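Predicted ATPase of the ABC class (Vibrio vulnificus, PDB 5D6A) probably binds and hydrolyses ATP as an ABC-class ATPase, and is held here with the non-hydrolysable analogue AMP-PNP. Local coordinates at residues Y40-Q45 with R151-K156; S299-R304 with L500-S505; Y319-P324 with P386-V391. One frame throughout, in Å; residues are numbered along the deposited sequence.

Interaction 1 of 3, residues Y40-Q45 with R151-K156; sequences YRAYQQ and RDILAK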
loop_
_atom_site.group_PDB
_atom_site.type_symbol
_atom_site.label_atom_id
_atom_site.label_comp_id
_atom_site.label_asym_id
_atom_site.label_seq_id
_atom_site.Cartn_x
_atom_site.Cartn_y
_atom_site.Cartn_z
ATOM N N TYR A 40 -16.459 17.565 29.425
ATOM C CA TYR A 40 -16.877 17.040 28.115
ATOM C C TYR A 40 -17.690 15.752 28.245
ATOM O O TYR A 40 -18.491 15.417 27.371
ATOM C CB TYR A 40 -15.655 16.788 27.226
ATOM C CG TYR A 40 -15.986 16.616 25.760
ATOM C CD1 TYR A 40 -16.156 17.725 24.939
ATOM C CD2 TYR A 40 -16.115 15.353 25.191
ATOM C CE1 TYR A 40 -16.455 17.585 23.596
ATOM C CE2 TYR A 40 -16.411 15.205 23.846
ATOM C CZ TYR A 40 -16.580 16.326 23.055
ATOM O OH TYR A 40 -16.872 16.201 21.717
ATOM N N ARG A 41 -17.467 15.035 29.340
ATOM C CA ARG A 41 -18.181 13.798 29.621
ATOM C C ARG A 41 -19.692 14.041 29.674
ATOM O O ARG A 41 -20.483 13.161 29.332
ATOM C CB ARG A 41 -17.708 13.228 30.963
ATOM C CG ARG A 41 -18.251 11.848 31.292
ATOM C CD ARG A 41 -17.841 11.415 32.689
ATOM N NE ARG A 41 -18.257 10.042 32.966
ATOM C CZ ARG A 41 -19.491 9.676 33.314
ATOM N NH1 ARG A 41 -20.466 10.576 33.416
ATOM N NH2 ARG A 41 -19.757 8.394 33.541
ATOM N N ALA A 42 -20.079 15.245 30.096
ATOM C CA ALA A 42 -21.492 15.614 30.231
ATOM C C ALA A 42 -22.328 15.471 28.949
ATOM O O ALA A 42 -23.551 15.351 29.030
ATOM C CB ALA A 42 -21.615 17.028 30.784
ATOM N N TYR A 43 -21.690 15.491 27.777
ATOM C CA TYR A 43 -22.438 15.323 26.520
ATOM C C TYR A 43 -23.242 14.019 26.477
ATOM O O TYR A 43 -24.218 13.918 25.735
ATOM C CB TYR A 43 -21.527 15.396 25.286
ATOM C CG TYR A 43 -21.222 16.793 24.776
ATOM C CD1 TYR A 43 -22.224 17.574 24.209
ATOM C CD2 TYR A 43 -19.926 17.301 24.788
ATOM C CE1 TYR A 43 -21.956 18.839 23.715
ATOM C CE2 TYR A 43 -19.649 18.564 24.291
ATOM C CZ TYR A 43 -20.667 19.329 23.757
ATOM O OH TYR A 43 -20.400 20.583 23.260
ATOM N N GLN A 44 -22.830 13.027 27.266
ATOM C CA GLN A 44 -23.535 11.742 27.329
ATOM C C GLN A 44 -25.020 11.903 27.652
ATOM O O GLN A 44 -25.830 11.050 27.292
ATOM C CB GLN A 44 -22.886 10.828 28.376
ATOM C CG GLN A 44 -21.525 10.284 27.973
ATOM C CD GLN A 44 -21.611 9.343 26.789
ATOM O OE1 GLN A 44 -22.634 8.688 26.575
ATOM N NE2 GLN A 44 -20.531 9.259 26.017
ATOM N N GLN A 45 -25.366 12.996 28.328
ATOM C CA GLN A 45 -26.752 13.275 28.707
ATOM C C GLN A 45 -27.616 13.697 27.515
ATOM O O GLN A 45 -28.843 13.644 27.584
ATOM C CB GLN A 45 -26.789 14.354 29.795
ATOM C CG GLN A 45 -26.073 13.956 31.082
ATOM C CD GLN A 45 -26.036 15.069 32.110
ATOM O OE1 GLN A 45 -26.697 16.097 31.959
ATOM N NE2 GLN A 45 -25.258 14.868 33.166
ATOM N N ARG A 151 -11.701 21.209 26.733
ATOM C CA ARG A 151 -12.438 20.092 27.329
ATOM C C ARG A 151 -13.786 20.551 27.898
ATOM O O ARG A 151 -14.729 19.766 27.967
ATOM C CB ARG A 151 -11.612 19.443 28.434
ATOM C CG ARG A 151 -12.074 18.052 28.850
ATOM C CD ARG A 151 -11.770 17.028 27.764
ATOM N NE ARG A 151 -11.983 15.656 28.220
ATOM C CZ ARG A 151 -11.724 14.569 27.493
ATOM N NH1 ARG A 151 -11.949 13.364 28.004
ATOM N NH2 ARG A 151 -11.237 14.676 26.259
ATOM N N ASP A 152 -13.871 21.811 28.323
ATOM C CA ASP A 152 -15.124 22.343 28.860
ATOM C C ASP A 152 -16.118 22.563 27.718
ATOM O O ASP A 152 -15.773 23.121 26.676
ATOM C CB ASP A 152 -14.885 23.644 29.633
ATOM C CG ASP A 152 -13.948 23.460 30.816
ATOM O OD1 ASP A 152 -13.420 22.343 30.998
ATOM O OD2 ASP A 152 -13.736 24.440 31.560
ATOM N N ILE A 153 -17.353 22.125 27.935
ATOM C CA ILE A 153 -18.402 22.209 26.920
ATOM C C ILE A 153 -18.868 23.626 26.587
ATOM O O ILE A 153 -19.166 24.423 27.478
ATOM C CB ILE A 153 -19.641 21.384 27.344
ATOM C CG1 ILE A 153 -19.267 19.904 27.488
ATOM C CG2 ILE A 153 -20.777 21.564 26.342
ATOM C CD1 ILE A 153 -20.412 19.005 27.903
ATOM N N LEU A 154 -18.928 23.914 25.287
ATOM C CA LEU A 154 -19.429 25.184 24.777
ATOM C C LEU A 154 -20.848 24.914 24.297
ATOM O O LEU A 154 -21.070 24.570 23.135
ATOM C CB LEU A 154 -18.566 25.702 23.624
ATOM C CG LEU A 154 -17.137 26.127 23.960
ATOM C CD1 LEU A 154 -16.383 26.489 22.688
ATOM C CD2 LEU A 154 -17.134 27.291 24.942
ATOM N N ALA A 155 -21.802 25.053 25.213
ATOM C CA ALA A 155 -23.207 24.801 24.916
ATOM C C ALA A 155 -23.753 25.742 23.853
ATOM O O ALA A 155 -24.435 25.306 22.931
ATOM C CB ALA A 155 -24.045 24.902 26.182
ATOM N N LYS A 156 -23.449 27.031 23.978
ATOM C CA LYS A 156 -23.943 28.022 23.020
ATOM C C LYS A 156 -23.548 27.682 21.584
ATOM O O LYS A 156 -24.335 27.880 20.658
ATOM C CB LYS A 156 -23.457 29.428 23.383
ATOM C CG LYS A 156 -24.047 30.514 22.498
ATOM C CD LYS A 156 -23.701 31.907 22.989
ATOM C CE LYS A 156 -24.398 32.959 22.145
ATOM N NZ LYS A 156 -24.127 34.337 22.631
#

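Interaction 2 of 3, residues S299-R304 with L500-S505; sequences SAMKIR and LEQLES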
loop_
_atom_site.group_PDB
_atom_site.type_symbol
_atom_site.label_atom_id
_atom_site.label_comp_id
_atom_site.label_asym_id
_atom_site.label_seq_id
_atom_site.Cartn_x
_atom_site.Cartn_y
_atom_site.Cartn_z
ATOM N N SER A 299 -19.555 -8.597 -11.389
ATOM C CA SER A 299 -18.709 -9.555 -10.670
ATOM C C SER A 299 -17.253 -9.596 -11.153
ATOM O O SER A 299 -16.450 -10.365 -10.623
ATOM C CB SER A 299 -19.313 -10.954 -10.789
ATOM O OG SER A 299 -19.405 -11.349 -12.148
ATOM N N ALA A 300 -16.912 -8.775 -12.144
ATOM C CA ALA A 300 -15.549 -8.758 -12.691
ATOM C C ALA A 300 -14.496 -8.513 -11.608
ATOM O O ALA A 300 -14.571 -7.528 -10.871
ATOM C CB ALA A 300 -15.433 -7.711 -13.786
HETATM N N MSE A 301 -13.519 -9.416 -11.526
HETATM C CA MSE A 301 -12.453 -9.332 -10.526
HETATM C C MSE A 301 -11.104 -9.229 -11.168
HETATM O O MSE A 301 -10.733 -10.071 -11.983
HETATM C CB MSE A 301 -12.482 -10.601 -9.669
HETATM C CG MSE A 301 -11.300 -10.728 -8.700
HETATM SE SE MSE A 301 -11.289 -9.279 -7.359
HETATM C CE MSE A 301 -12.933 -9.795 -6.411
ATOM N N LYS A 302 -10.349 -8.199 -10.801
ATOM C CA LYS A 302 -9.005 -8.039 -11.326
ATOM C C LYS A 302 -8.061 -8.780 -10.409
ATOM O O LYS A 302 -8.036 -8.543 -9.204
ATOM C CB LYS A 302 -8.601 -6.568 -11.437
ATOM C CG LYS A 302 -7.214 -6.367 -12.040
ATOM C CD LYS A 302 -7.024 -4.936 -12.512
ATOM C CE LYS A 302 -5.688 -4.705 -13.209
ATOM N NZ LYS A 302 -4.511 -4.854 -12.308
ATOM N N ILE A 303 -7.296 -9.695 -10.987
ATOM C CA ILE A 303 -6.353 -10.475 -10.217
ATOM C C ILE A 303 -4.937 -10.068 -10.593
ATOM O O ILE A 303 -4.656 -9.730 -11.741
ATOM C CB ILE A 303 -6.570 -11.994 -10.411
ATOM C CG1 ILE A 303 -6.322 -12.416 -11.862
ATOM C CG2 ILE A 303 -7.984 -12.381 -9.997
ATOM C CD1 ILE A 303 -6.512 -13.899 -12.102
ATOM N N ARG A 304 -4.062 -10.085 -9.596
ATOM C CA ARG A 304 -2.667 -9.724 -9.767
ATOM C C ARG A 304 -1.855 -10.575 -8.809
ATOM O O ARG A 304 -2.407 -11.421 -8.101
ATOM C CB ARG A 304 -2.458 -8.237 -9.467
ATOM C CG ARG A 304 -2.862 -7.816 -8.059
ATOM C CD ARG A 304 -2.645 -6.328 -7.839
ATOM N NE ARG A 304 -1.239 -5.952 -7.974
ATOM C CZ ARG A 304 -0.788 -4.699 -7.953
ATOM N NH1 ARG A 304 0.510 -4.464 -8.089
ATOM N NH2 ARG A 304 -1.627 -3.676 -7.804
ATOM N N LEU A 500 -6.749 -5.516 -3.461
ATOM C CA LEU A 500 -8.094 -5.287 -3.970
ATOM C C LEU A 500 -8.193 -3.822 -4.371
ATOM O O LEU A 500 -8.768 -3.003 -3.653
ATOM C CB LEU A 500 -9.136 -5.624 -2.898
ATOM C CG LEU A 500 -9.045 -7.019 -2.271
ATOM C CD1 LEU A 500 -10.139 -7.198 -1.230
ATOM C CD2 LEU A 500 -9.130 -8.110 -3.325
ATOM N N GLU A 501 -7.620 -3.501 -5.527
ATOM C CA GLU A 501 -7.594 -2.122 -6.013
ATOM C C GLU A 501 -8.928 -1.640 -6.571
ATOM O O GLU A 501 -9.119 -0.446 -6.770
ATOM C CB GLU A 501 -6.474 -1.923 -7.039
ATOM C CG GLU A 501 -6.608 -2.717 -8.332
ATOM C CD GLU A 501 -5.440 -2.474 -9.274
ATOM O OE1 GLU A 501 -4.462 -1.810 -8.860
ATOM O OE2 GLU A 501 -5.493 -2.949 -10.427
ATOM N N GLN A 502 -9.841 -2.568 -6.833
ATOM C CA GLN A 502 -11.164 -2.202 -7.329
ATOM C C GLN A 502 -12.020 -1.525 -6.260
ATOM O O GLN A 502 -12.938 -0.783 -6.597
ATOM C CB GLN A 502 -11.896 -3.422 -7.886
ATOM C CG GLN A 502 -11.436 -3.844 -9.269
ATOM C CD GLN A 502 -12.138 -5.097 -9.744
ATOM O OE1 GLN A 502 -12.057 -6.136 -9.101
ATOM N NE2 GLN A 502 -12.811 -5.013 -10.884
ATOM N N LEU A 503 -11.729 -1.781 -4.981
ATOM C CA LEU A 503 -12.490 -1.153 -3.895
ATOM C C LEU A 503 -12.452 0.356 -4.043
ATOM O O LEU A 503 -11.421 0.925 -4.396
ATOM C CB LEU A 503 -11.960 -1.558 -2.519
ATOM C CG LEU A 503 -12.281 -2.977 -2.047
ATOM C CD1 LEU A 503 -11.619 -3.260 -0.705
ATOM C CD2 LEU A 503 -13.785 -3.183 -1.949
ATOM N N GLU A 504 -13.584 0.994 -3.760
ATOM C CA GLU A 504 -13.727 2.437 -3.918
ATOM C C GLU A 504 -13.673 3.217 -2.604
ATOM O O GLU A 504 -12.947 4.199 -2.498
ATOM C CB GLU A 504 -15.055 2.727 -4.616
ATOM C CG GLU A 504 -15.323 4.195 -4.893
ATOM C CD GLU A 504 -14.354 4.808 -5.885
ATOM O OE1 GLU A 504 -13.821 4.075 -6.745
ATOM O OE2 GLU A 504 -14.147 6.034 -5.814
ATOM N N SER A 505 -14.444 2.780 -1.611
ATOM C CA SER A 505 -14.522 3.492 -0.336
ATOM C C SER A 505 -14.245 2.630 0.884
ATOM O O SER A 505 -14.423 1.411 0.859
ATOM C CB SER A 505 -15.914 4.111 -0.187
ATOM O OG SER A 505 -16.074 4.732 1.078
#

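Interaction 3 of 3, residues Y319-P324 with P386-V391; sequences YINHLP and PITPLV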
loop_
_atom_site.group_PDB
_atom_site.type_symbol
_atom_site.label_atom_id
_atom_site.label_comp_id
_atom_site.label_asym_id
_atom_site.label_seq_id
_atom_site.Cartn_x
_atom_site.Cartn_y
_atom_site.Cartn_z
ATOM N N TYR A 319 -3.946 -25.668 -11.569
ATOM C CA TYR A 319 -2.827 -24.810 -11.956
ATOM C C TYR A 319 -1.498 -25.327 -11.421
ATOM O O TYR A 319 -0.551 -25.511 -12.186
ATOM C CB TYR A 319 -3.094 -23.378 -11.489
ATOM C CG TYR A 319 -4.447 -22.881 -11.950
ATOM C CD1 TYR A 319 -4.647 -22.480 -13.267
ATOM C CD2 TYR A 319 -5.533 -22.836 -11.078
ATOM C CE1 TYR A 319 -5.884 -22.039 -13.700
ATOM C CE2 TYR A 319 -6.773 -22.393 -11.503
ATOM C CZ TYR A 319 -6.941 -21.997 -12.816
ATOM O OH TYR A 319 -8.165 -21.557 -13.256
ATOM N N ILE A 320 -1.428 -25.566 -10.115
ATOM C CA ILE A 320 -0.212 -26.085 -9.497
ATOM C C ILE A 320 -0.296 -27.607 -9.453
ATOM O O ILE A 320 -1.281 -28.168 -8.975
ATOM C CB ILE A 320 -0.005 -25.510 -8.087
ATOM C CG1 ILE A 320 0.071 -23.981 -8.165
ATOM C CG2 ILE A 320 1.259 -26.085 -7.454
ATOM C CD1 ILE A 320 0.216 -23.293 -6.826
ATOM N N ASN A 321 0.744 -28.267 -9.950
ATOM C CA ASN A 321 0.781 -29.727 -10.008
ATOM C C ASN A 321 1.613 -30.369 -8.898
ATOM O O ASN A 321 1.230 -31.405 -8.353
ATOM C CB ASN A 321 1.306 -30.165 -11.377
ATOM C CG ASN A 321 0.419 -29.699 -12.517
ATOM O OD1 ASN A 321 -0.795 -29.577 -12.362
ATOM N ND2 ASN A 321 1.019 -29.447 -13.670
ATOM N N HIS A 322 2.747 -29.751 -8.570
ATOM C CA HIS A 322 3.637 -30.263 -7.527
ATOM C C HIS A 322 4.086 -29.159 -6.567
ATOM O O HIS A 322 4.215 -27.997 -6.950
ATOM C CB HIS A 322 4.864 -30.929 -8.160
ATOM C CG HIS A 322 5.884 -31.397 -7.164
ATOM N ND1 HIS A 322 5.847 -32.650 -6.591
ATOM C CD2 HIS A 322 6.968 -30.775 -6.640
ATOM C CE1 HIS A 322 6.864 -32.780 -5.757
ATOM N NE2 HIS A 322 7.559 -31.656 -5.768
ATOM N N LEU A 323 4.318 -29.551 -5.317
ATOM C CA LEU A 323 4.779 -28.646 -4.271
ATOM C C LEU A 323 5.861 -29.330 -3.446
ATOM O O LEU A 323 5.850 -30.555 -3.298
ATOM C CB LEU A 323 3.619 -28.244 -3.359
ATOM C CG LEU A 323 2.548 -27.336 -3.965
ATOM C CD1 LEU A 323 1.362 -27.212 -3.020
ATOM C CD2 LEU A 323 3.117 -25.964 -4.298
ATOM N N PRO A 324 6.808 -28.544 -2.907
ATOM C CA PRO A 324 7.856 -29.131 -2.077
ATOM C C PRO A 324 7.295 -29.594 -0.736
ATOM O O PRO A 324 6.131 -29.328 -0.430
ATOM C CB PRO A 324 8.840 -27.975 -1.882
ATOM C CG PRO A 324 8.013 -26.748 -2.024
ATOM C CD PRO A 324 6.949 -27.081 -3.027
ATOM N N PRO A 386 6.223 -29.077 -13.925
ATOM C CA PRO A 386 5.967 -27.688 -14.316
ATOM C C PRO A 386 4.547 -27.200 -14.024
ATOM O O PRO A 386 3.586 -27.954 -14.175
ATOM C CB PRO A 386 6.231 -27.695 -15.827
ATOM C CG PRO A 386 5.992 -29.103 -16.247
ATOM C CD PRO A 386 6.439 -29.949 -15.095
ATOM N N ILE A 387 4.437 -25.942 -13.602
ATOM C CA ILE A 387 3.141 -25.328 -13.315
ATOM C C ILE A 387 2.369 -25.144 -14.619
ATOM O O ILE A 387 2.967 -24.891 -15.665
ATOM C CB ILE A 387 3.307 -23.955 -12.610
ATOM C CG1 ILE A 387 1.948 -23.388 -12.187
ATOM C CG2 ILE A 387 4.037 -22.959 -13.508
ATOM C CD1 ILE A 387 2.041 -22.058 -11.472
ATOM N N THR A 388 1.048 -25.290 -14.556
ATOM C CA THR A 388 0.195 -25.126 -15.730
ATOM C C THR A 388 -0.169 -23.643 -15.872
ATOM O O THR A 388 -0.986 -23.129 -15.103
ATOM C CB THR A 388 -1.084 -25.978 -15.611
ATOM O OG1 THR A 388 -0.727 -27.351 -15.421
ATOM C CG2 THR A 388 -1.943 -25.850 -16.863
ATOM N N PRO A 389 0.425 -22.950 -16.865
ATOM C CA PRO A 389 0.173 -21.520 -17.037
ATOM C C PRO A 389 -1.238 -21.212 -17.514
ATOM O O PRO A 389 -1.862 -22.035 -18.184
ATOM C CB PRO A 389 1.198 -21.111 -18.092
ATOM C CG PRO A 389 1.381 -22.335 -18.912
ATOM C CD PRO A 389 1.229 -23.497 -17.974
ATOM N N LEU A 390 -1.722 -20.023 -17.168
ATOM C CA LEU A 390 -3.070 -19.588 -17.521
ATOM C C LEU A 390 -3.402 -19.799 -18.999
ATOM O O LEU A 390 -4.505 -20.229 -19.331
ATOM C CB LEU A 390 -3.261 -18.113 -17.148
ATOM C CG LEU A 390 -4.605 -17.476 -17.512
ATOM C CD1 LEU A 390 -5.772 -18.244 -16.905
ATOM C CD2 LEU A 390 -4.634 -16.019 -17.075
ATOM N N VAL A 391 -2.448 -19.510 -19.877
ATOM C CA VAL A 391 -2.661 -19.661 -21.321
ATOM C C VAL A 391 -3.298 -21.016 -21.680
ATOM O O VAL A 391 -4.092 -21.101 -22.619
ATOM C CB VAL A 391 -1.343 -19.450 -22.111
ATOM C CG1 VAL A 391 -0.289 -20.474 -21.710
ATOM C CG2 VAL A 391 -1.598 -19.497 -23.612
#

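Interaction 1 of 3, residues Y40-Q45 with R151-K156
In the N-terminal domain of this ABC-class ATPase, a 3-10 segment at 40-45 packs against the short, weakly bonded strand at about 152-153 through Tyr40, Tyr43 and Ile153. Ile153 makes the largest single contribution. Its CD1 lies over one face of the Tyr43 ring, 3.8 Å from the ring centroid and 21° off the normal. This is a CH-pi contact. The same methyl touches Ala42, with CD1 3.7 Å from Ala42 CB. CG1 sits beside the backbone N (chi1 -62°), which sends the CG1-CD1 arm along the ring toward Ala42. The other branch runs toward the phenol end, where Ile153 CG2 is 3.4 Å from Tyr43 CZ. The isoleucine and the tyrosine side chain run antiparallel to one another.

The 3-10 segment is built on i to i+3 backbone bonds, such as Tyr43 N to Tyr40 O at 3.2 Å. That spacing brings the two tyrosines together. Tyr43 CD2 sits above one face of the Tyr40 ring, displaced toward its rim, and Tyr40 CD1 lies at the edge of the Tyr43 ring. Both hydroxyls bond to backbone carbonyls, Tyr40 OH to Leu146 O and Tyr43 OH to Pro147 O. These bonds fix the far ends of the rings against the chain leading into strand 148-149.

Arg151 lies alongside the start of the 3-10 segment. Its chain bends at chi2 (71°), and Arg151 CD comes 3.9 Å from Tyr40 CB. Arg151 NH2 forms a salt bridge with Asp65 OD1, and the residue also packs on Arg151 of the second subunit.

Interaction 2 of 3, residues S299-R304 with L500-S505
Gln502 and Glu501, the middle residues of a type I turn in the C-terminal domain, meet Ala300, Lys302 and Arg304 on and beside strand 301-302, an edge strand of the P-loop domain's mixed sheet. Gln502 makes the two uncharged hydrogen bonds of the contact. Gln502 NE2 donates to Ala300 O at 3.1 Å, and Gln502 OE1 accepts from Lys302 N at 3.2 Å, fairly straight at the hydrogen. In both bonds the donor stands well above the acceptor's carbonyl plane. Gln502 NE2 also bonds Glu279 O, and Ala300 O has a second donor in Arg555. The amide nitrogen thus bonds two carbonyl oxygens, while OE1 accepts one N-H.

Met301 SE, of a selenomethionine, lies 3.7 Å from Gln502 OE1; its side chain also touches helix 556-564.

The charged contacts centre on Glu501. Its CG sits between the backbone N and the carbonyl carbon (chi1 64°), with the chain extended beyond. This brings the carboxylate to both basic residues of a salt-bridge network. Arg304 NH2 is 3.6 Å from Glu501 OE1, a long pairing with the two planar groups 65° apart. Lys302 turns at chi4, and its NZ meets Glu501 OE2 on the syn side at 2.9 Å, 30° out of the carboxylate plane.

Interaction 3 of 3, residues Y319-P324 with P386-V391
Asn321 reaches across to Thr388 and Pro386 with a single amide nitrogen. Its CG lies beside the backbone N, anti to the carbonyl carbon (chi1 -61°), and the amide extends toward the facing chain. Asn321 ND2 donates to Thr388 OG1 at 3.2 Å, with the hydroxyl 23° out of the amide plane. The same nitrogen makes a weak bond to Pro386 O at 3.0 Å. The Asn321 side chain comes in roughly perpendicular to that of Thr388.

Thr388 has OG1 beside its own backbone N (chi1 -57°), which turns the hydroxyl toward Asn321. Its backbone is used as well: Thr388 N donates to Tyr319 O at 2.9 Å, nearly straight and in the carbonyl plane. The side chain of Ile387 runs by the same carbonyl, with CG1 3.3 Å from Tyr319 O. Beyond that, Ile387 CD1 meets Ile320 CG1 loosely, at 4.3 Å.

The Tyr319 ring brings an edge near Thr388 O. The ring also packs on Leu347 and Gln348 of helix 339-352 and on Arg393 and Leu397 of helix 390-401. Past the contact, Leu323 and Pro324 pack on Phe268 and Asp427 of the second subunit. The contact ties loop 319-324 to the chain entering helix 390-401 of the P-loop domain, near the nucleotide site, with the Ile387 side chain about 9 Å from a bound AMP-PNP.

The three contacts differ in burial and in what they join. Interaction 2 is the buried one, about 7 Å from the chain's centre, and it joins the P-loop and C-terminal domains. Interactions 1 and 3 are partly buried and lie on opposite sides of that centre, with their own centres 63 Å apart. Each stays within one domain. Chemistry follows place: interaction 1 is mostly apolar, interaction 2 combines charge pairs with hydrogen bonds between a glutamine side-chain amide and the backbone, and interaction 3 relies on hydrogen bonds between loops. Interactions 2 and 3 share helix 339-352 as a neighbour, and their nearest atoms are about 6 Å apart without touching.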